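PDB 4CN9: proximal thread matrix protein 1 from Mytilus galloprovincialis, which is a collagen-binding matrix protein of the mussel byssus, built of two von Willebrand factor type A domains and carrying a zinc-occupied MIDAS motif. Local coordinates for residues Lys147-Arg150 and Glu151-Ser155; Gln335-Ile338 and Gly339-Leu342; Gln184-Ala187 and His188-Lys191. All coordinates share one frame; numbering follows the deposited sequence.

Contact 1: Lys147-Arg150 and Glu151-Ser155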
loop_
_atom_site.group_PDB
_atom_site.type_symbol
_atom_site.label_atom_id
_atom_site.label_comp_id
_atom_site.label_asym_id
_atom_site.label_seq_id
_atom_site.Cartn_x
_atom_site.Cartn_y
_atom_site.Cartn_z
ATOM N N LYS A 147 7.366 15.245 -6.542
ATOM C CA LYS A 147 6.732 16.175 -7.475
ATOM C C LYS A 147 7.472 16.169 -8.805
ATOM O O LYS A 147 6.869 16.065 -9.879
ATOM C CB LYS A 147 6.761 17.578 -6.874
ATOM C CG LYS A 147 6.125 18.668 -7.735
ATOM C CD LYS A 147 6.294 20.032 -7.057
ATOM C CE LYS A 147 6.117 21.174 -8.036
ATOM N NZ LYS A 147 4.705 21.302 -8.455
ATOM N N HIS A 148 8.793 16.281 -8.734
ATOM C CA HIS A 148 9.616 16.245 -9.944
ATOM C C HIS A 148 9.388 14.950 -10.744
ATOM O O HIS A 148 9.291 14.957 -11.982
ATOM C CB HIS A 148 11.086 16.398 -9.550
ATOM C CG HIS A 148 12.029 16.422 -10.712
ATOM N ND1 HIS A 148 12.454 17.592 -11.302
ATOM C CD2 HIS A 148 12.636 15.418 -11.391
ATOM C CE1 HIS A 148 13.290 17.311 -12.286
ATOM N NE2 HIS A 148 13.417 15.998 -12.362
ATOM N N VAL A 149 9.288 13.830 -10.034
ATOM C CA VAL A 149 9.059 12.539 -10.677
ATOM C C VAL A 149 7.692 12.506 -11.380
ATOM O O VAL A 149 7.581 12.073 -12.524
ATOM C CB VAL A 149 9.209 11.376 -9.662
ATOM C CG1 VAL A 149 8.665 10.087 -10.236
ATOM C CG2 VAL A 149 10.683 11.210 -9.264
ATOM N N ARG A 150 6.658 12.987 -10.705
ATOM C CA ARG A 150 5.331 13.044 -11.321
ATOM C C ARG A 150 5.291 13.963 -12.557
ATOM O O ARG A 150 4.742 13.599 -13.588
ATOM C CB ARG A 150 4.296 13.516 -10.300
ATOM C CG ARG A 150 2.888 13.620 -10.876
ATOM C CD ARG A 150 1.878 14.051 -9.824
ATOM N NE ARG A 150 2.312 15.214 -9.049
ATOM C CZ ARG A 150 2.110 16.487 -9.395
ATOM N NH1 ARG A 150 1.485 16.795 -10.523
ATOM N NH2 ARG A 150 2.537 17.464 -8.601
ATOM N N GLU A 151 5.887 15.146 -12.448
ATOM C CA GLU A 151 5.777 16.163 -13.486
ATOM C C GLU A 151 6.768 15.975 -14.652
ATOM O O GLU A 151 6.468 16.336 -15.784
ATOM C CB GLU A 151 5.959 17.562 -12.866
ATOM C CG GLU A 151 4.853 17.948 -11.875
ATOM C CD GLU A 151 4.998 19.359 -11.280
ATOM O OE1 GLU A 151 6.086 19.960 -11.351
ATOM O OE2 GLU A 151 4.003 19.867 -10.724
ATOM N N ASN A 152 7.942 15.416 -14.384
ATOM C CA ASN A 152 8.981 15.303 -15.407
ATOM C C ASN A 152 9.350 13.871 -15.775
ATOM O O ASN A 152 9.389 13.515 -16.958
ATOM C CB ASN A 152 10.259 16.026 -14.961
ATOM C CG ASN A 152 10.081 17.532 -14.864
ATOM O OD1 ASN A 152 8.999 18.027 -14.566
ATOM N ND2 ASN A 152 11.154 18.267 -15.125
ATOM N N SER A 153 9.632 13.053 -14.763
ATOM C CA SER A 153 10.285 11.758 -14.985
ATOM C C SER A 153 9.457 10.783 -15.807
ATOM O O SER A 153 10.016 10.004 -16.584
ATOM C CB SER A 153 10.646 11.100 -13.659
ATOM O OG SER A 153 11.440 11.947 -12.876
ATOM N N PHE A 154 8.142 10.796 -15.619
ATOM C CA PHE A 154 7.258 9.906 -16.361
ATOM C C PHE A 154 6.607 10.592 -17.551
ATOM O O PHE A 154 5.735 10.008 -18.201
ATOM C CB PHE A 154 6.183 9.341 -15.434
ATOM C CG PHE A 154 6.692 8.279 -14.508
ATOM C CD1 PHE A 154 7.113 7.050 -15.008
ATOM C CD2 PHE A 154 6.775 8.504 -13.154
ATOM C CE1 PHE A 154 7.586 6.056 -14.152
ATOM C CE2 PHE A 154 7.242 7.514 -12.295
ATOM C CZ PHE A 154 7.657 6.293 -12.800
ATOM N N SER A 155 7.034 11.818 -17.868
ATOM C CA SER A 155 6.414 12.537 -18.989
ATOM C C SER A 155 6.845 11.954 -20.328
ATOM O O SER A 155 7.919 11.363 -20.444
ATOM C CB SER A 155 6.728 14.041 -18.936
ATOM O OG SER A 155 8.100 14.317 -19.199
#
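The C-terminal end of helix 142-153 carries a salt-bridge network in which Lys147 and Arg150 share the carboxylate of Glu151. One turn apart, Lys147 NZ donates to Glu151 OE2 at 2.8 Å, meeting it from above the carboxylate plane. The lysine chain runs out with CG anti to the backbone N (chi1 -180°) and turns at its last torsion (chi4 71°), which brings NZ to the carboxylate oxygen. Arg150 NH2 makes a longer salt bridge of 3.5 Å to the same Glu151 OE2, its guanidinium nearly perpendicular to the carboxylate and with Glu151 CG over one face. The stronger polar partner of Arg150 is Glu186 on helix 183-192, so this basic residue ties two neighbouring helices of the first von Willebrand factor A domain together. Were Lys147 an alanine, the shorter bridge would be lost and, within this network, Glu151 would probably rest on the longer one to Arg150, its carboxylate less firmly fixed.

On another flank, Asn152 CB sits over one face of the His148 ring, 4.2 Å from its centroid, a CH-pi contact; His148 NE2 is bonded to Thr112. The inward flank is apolar, as suits residues packed on the central sheet: Val149 CG1 lies 3.6 Å from Phe154 CE2, and both side chains reach strands 54-61 and 166-173. Here the helix widens into a pi-type turn. Asn152 N still bonds His148 O at 2.8 Å, but the bond from Ser153 N to His148 O and that from Phe154 N to Val149 O are weak, and Phe154 is the first residue to leave helical geometry.

Contact 2: Gln335-Ile338 and Gly339-Leu342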
loop_
_atom_site.group_PDB
_atom_site.type_symbol
_atom_site.label_atom_id
_atom_site.label_comp_id
_atom_site.label_asym_id
_atom_site.label_seq_id
_atom_site.Cartn_x
_atom_site.Cartn_y
_atom_site.Cartn_z
ATOM N N GLN A 335 -19.288 -0.735 23.903
ATOM C CA GLN A 335 -17.842 -0.776 23.791
ATOM C C GLN A 335 -17.553 -1.147 22.347
ATOM O O GLN A 335 -18.435 -1.651 21.646
ATOM C CB GLN A 335 -17.244 -1.836 24.715
ATOM C CG GLN A 335 -17.187 -1.458 26.174
ATOM C CD GLN A 335 -16.609 -2.575 27.012
ATOM O OE1 GLN A 335 -15.565 -3.159 26.668
ATOM N NE2 GLN A 335 -17.292 -2.907 28.105
ATOM N N THR A 336 -16.323 -0.904 21.904
ATOM C CA THR A 336 -15.902 -1.254 20.551
ATOM C C THR A 336 -14.514 -1.921 20.583
ATOM O O THR A 336 -13.485 -1.256 20.609
ATOM C CB THR A 336 -15.865 -0.012 19.607
ATOM O OG1 THR A 336 -15.408 1.137 20.324
ATOM C CG2 THR A 336 -17.248 0.294 19.051
ATOM N N ALA A 337 -14.501 -3.241 20.556
ATOM C CA ALA A 337 -13.261 -4.001 20.603
ATOM C C ALA A 337 -12.718 -4.236 19.194
ATOM O O ALA A 337 -12.809 -5.345 18.658
ATOM C CB ALA A 337 -13.497 -5.323 21.304
ATOM N N ILE A 338 -12.160 -3.183 18.609
ATOM C CA ILE A 338 -11.583 -3.232 17.258
ATOM C C ILE A 338 -10.494 -4.288 17.218
ATOM O O ILE A 338 -10.417 -5.072 16.270
ATOM C CB ILE A 338 -10.993 -1.862 16.867
ATOM C CG1 ILE A 338 -12.080 -0.788 16.851
ATOM C CG2 ILE A 338 -10.333 -1.899 15.510
ATOM C CD1 ILE A 338 -11.528 0.619 16.817
ATOM N N GLY A 339 -9.659 -4.322 18.259
ATOM C CA GLY A 339 -8.605 -5.319 18.342
ATOM C C GLY A 339 -9.093 -6.754 18.304
ATOM O O GLY A 339 -8.527 -7.613 17.610
ATOM N N ASP A 340 -10.141 -7.032 19.063
ATOM C CA ASP A 340 -10.718 -8.382 19.104
ATOM C C ASP A 340 -11.302 -8.777 17.744
ATOM O O ASP A 340 -11.159 -9.926 17.305
ATOM C CB ASP A 340 -11.810 -8.448 20.165
ATOM C CG ASP A 340 -11.258 -8.462 21.575
ATOM O OD1 ASP A 340 -10.582 -7.484 21.974
ATOM O OD2 ASP A 340 -11.511 -9.465 22.282
ATOM N N GLY A 341 -11.966 -7.827 17.087
ATOM C CA GLY A 341 -12.500 -8.043 15.745
ATOM C C GLY A 341 -11.434 -8.498 14.759
ATOM O O GLY A 341 -11.622 -9.450 14.006
ATOM N N LEU A 342 -10.309 -7.798 14.762
ATOM C CA LEU A 342 -9.189 -8.134 13.889
ATOM C C LEU A 342 -8.558 -9.487 14.258
ATOM O O LEU A 342 -8.245 -10.286 13.367
ATOM C CB LEU A 342 -8.138 -7.028 13.936
ATOM C CG LEU A 342 -8.536 -5.700 13.277
ATOM C CD1 LEU A 342 -7.549 -4.621 13.612
ATOM C CD2 LEU A 342 -8.679 -5.846 11.757
#
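Ala337, at the N-cap position, and Ile338 set off the first turn of helix 338-349. Gly341 N donates to Ala337 O and Leu342 N to Ile338 O, each at 3.1 Å. Ala337 is also the centre of an inverse gamma turn, with a weak bond from Ile338 N to Thr336 O. The turn swings the extended loop into the helix.

Few side-chain atoms meet within this first turn. The methyl of Ala337 rests against Asp340, its CB 3.7 Å from both Asp340 CB and Asp340 OD1; a methyl is small enough to pack here against the acid. On a second flank the first torsion of Ile338 turns CG2 along the helix toward Leu342, where it comes within 4.3 Å of Leu342 CD1, a loose contact. These two branched residues suit a flank that packs on Leu367 of strand 362-369, while Leu342 also touches Ile410 of helix 404-410.

Alanine has no side-chain acceptor with which to cap the helix, and one of the early amides is served from another loop: Gly339 N donates to Asn373 OD1. The start of this helix in the second von Willebrand factor A domain therefore rests partly on a residue distant in sequence, and the negative charge of Asp340, in its first turn, would probably be stabilised by the helix dipole.

Contact 3: Gln184-Ala187 and His188-Lys191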
loop_
_atom_site.group_PDB
_atom_site.type_symbol
_atom_site.label_atom_id
_atom_site.label_comp_id
_atom_site.label_asym_id
_atom_site.label_seq_id
_atom_site.Cartn_x
_atom_site.Cartn_y
_atom_site.Cartn_z
ATOM N N GLN A 184 3.509 14.070 1.731
ATOM C CA GLN A 184 2.354 13.181 1.731
ATOM C C GLN A 184 1.445 13.535 0.570
ATOM O O GLN A 184 0.951 12.659 -0.142
ATOM C CB GLN A 184 1.612 13.255 3.061
ATOM C CG GLN A 184 2.517 12.987 4.223
ATOM C CD GLN A 184 3.252 11.683 4.043
ATOM O OE1 GLN A 184 2.799 10.820 3.290
ATOM N NE2 GLN A 184 4.405 11.537 4.711
ATOM N N HIS A 185 1.273 14.830 0.350
ATOM C CA HIS A 185 0.429 15.306 -0.734
ATOM C C HIS A 185 1.010 14.977 -2.114
ATOM O O HIS A 185 0.282 14.564 -3.023
ATOM C CB HIS A 185 0.233 16.811 -0.601
ATOM C CG HIS A 185 -0.715 17.385 -1.601
ATOM N ND1 HIS A 185 -2.035 16.992 -1.684
ATOM C CD2 HIS A 185 -0.538 18.322 -2.563
ATOM C CE1 HIS A 185 -2.631 17.666 -2.652
ATOM N NE2 HIS A 185 -1.746 18.480 -3.199
ATOM N N GLU A 186 2.314 15.180 -2.290
ATOM C CA GLU A 186 2.952 14.800 -3.552
ATOM C C GLU A 186 2.896 13.285 -3.810
ATOM O O GLU A 186 2.745 12.837 -4.954
ATOM C CB GLU A 186 4.397 15.298 -3.597
ATOM C CG GLU A 186 4.530 16.813 -3.534
ATOM C CD GLU A 186 3.727 17.531 -4.630
ATOM O OE1 GLU A 186 3.549 16.958 -5.720
ATOM O OE2 GLU A 186 3.278 18.669 -4.383
ATOM N N ALA A 187 3.033 12.492 -2.754
ATOM C CA ALA A 187 2.973 11.038 -2.891
ATOM C C ALA A 187 1.565 10.593 -3.307
ATOM O O ALA A 187 1.397 9.675 -4.110
ATOM C CB ALA A 187 3.382 10.371 -1.575
ATOM N N HIS A 188 0.554 11.261 -2.756
ATOM C CA HIS A 188 -0.837 11.011 -3.132
ATOM C C HIS A 188 -1.074 11.265 -4.629
ATOM O O HIS A 188 -1.629 10.431 -5.327
ATOM C CB HIS A 188 -1.768 11.896 -2.289
ATOM C CG HIS A 188 -3.203 11.836 -2.707
ATOM N ND1 HIS A 188 -4.050 10.822 -2.315
ATOM C CD2 HIS A 188 -3.942 12.664 -3.484
ATOM C CE1 HIS A 188 -5.247 11.024 -2.834
ATOM N NE2 HIS A 188 -5.208 12.132 -3.553
ATOM N N LYS A 189 -0.628 12.412 -5.128
ATOM C CA LYS A 189 -0.818 12.724 -6.547
ATOM C C LYS A 189 -0.065 11.731 -7.429
ATOM O O LYS A 189 -0.546 11.293 -8.476
ATOM C CB LYS A 189 -0.350 14.141 -6.846
ATOM C CG LYS A 189 -1.162 15.233 -6.184
ATOM C CD LYS A 189 -0.557 16.582 -6.566
ATOM C CE LYS A 189 -1.339 17.746 -6.034
ATOM N NZ LYS A 189 -0.687 19.049 -6.393
ATOM N N LEU A 190 1.127 11.355 -6.999
ATOM C CA LEU A 190 1.930 10.443 -7.798
ATOM C C LEU A 190 1.244 9.088 -7.902
ATOM O O LEU A 190 1.060 8.538 -8.994
ATOM C CB LEU A 190 3.335 10.325 -7.186
ATOM C CG LEU A 190 4.366 9.493 -7.934
ATOM C CD1 LEU A 190 4.570 9.996 -9.368
ATOM C CD2 LEU A 190 5.687 9.499 -7.151
ATOM N N LYS A 191 0.819 8.556 -6.766
ATOM C CA LYS A 191 0.195 7.241 -6.751
ATOM C C LYS A 191 -1.156 7.272 -7.477
ATOM O O LYS A 191 -1.572 6.273 -8.057
ATOM C CB LYS A 191 0.065 6.714 -5.313
ATOM C CG LYS A 191 1.415 6.381 -4.665
ATOM C CD LYS A 191 1.297 5.809 -3.227
ATOM C CE LYS A 191 0.887 6.862 -2.231
ATOM N NZ LYS A 191 0.769 6.342 -0.840
HETATM O O HOH W 1 1.739 20.247 -6.760
#
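Helix 183-192 is the connecting helix of a beta-alpha-beta unit between parallel strands 166-173 and 195-202, and its middle two turns are held by regular i to i+4 backbone bonds. His188 N donates to Gln184 O, Lys189 N to His185 O, Leu190 N to Glu186 O and Lys191 N to Ala187 O, the last at 2.9 Å.

Among van der Waals contacts, the long chain of Lys189 crosses the imidazole of His185. Lys189 CG lies over one face of the ring, and Lys189 CE comes to 3.0 Å from His185 NE2, an approach tight enough to be somewhat doubtful. The histidine is brought there by its first torsion, which sets CG opposite the backbone N (chi1 -175°), while Lys189 stays extended beyond CG. A long aliphatic chain suits this place, since it can follow the ring and carry its ammonium on to a water. Lys191 instead folds back at chi3, bringing CE to 3.4 Å from Ala187 O. The small Ala187 lets the helix lie close to Ile214 of helix 208-214, and Leu190, on a neighbouring flank, packs on Val195 and Leu146.

Polar ends find their main partners across neighbouring elements: His188 ND1 bonds Glu415 of the second A domain, Lys191 NZ bonds the carbonyls of Gln213 and Ala215, and Glu186 OE1 pairs with Arg150. Glu186 OE2 and Lys189 NZ are too far apart for a salt bridge, at 4.5 Å, and are joined by a water that donates to Glu186 OE2 at 3.2 Å and accepts from Lys189 NZ at 2.7 Å.

In the fold
Contacts 1 and 3 belong to the first von Willebrand factor A domain and contact 2 to the second; along the chain they come in the order 1, 3, 2. The centres of contacts 1 and 3 are about 12 Å apart, on helices 142-153 and 183-192, which touch: Arg150 NH2 meets Glu186 OE1 at 3.1 Å, and Arg150 CB packs on Leu190 CD1 at 3.7 Å. Contact 2, at the start of helix 338-349, lies about 42 Å from contact 1 and 31 Å from contact 3, centre to centre. Helices 142-153 and 338-349 precede equivalent strands, 166-173 and 362-369, of two six-stranded sheets with the same strand order, consistent with a repeated domain.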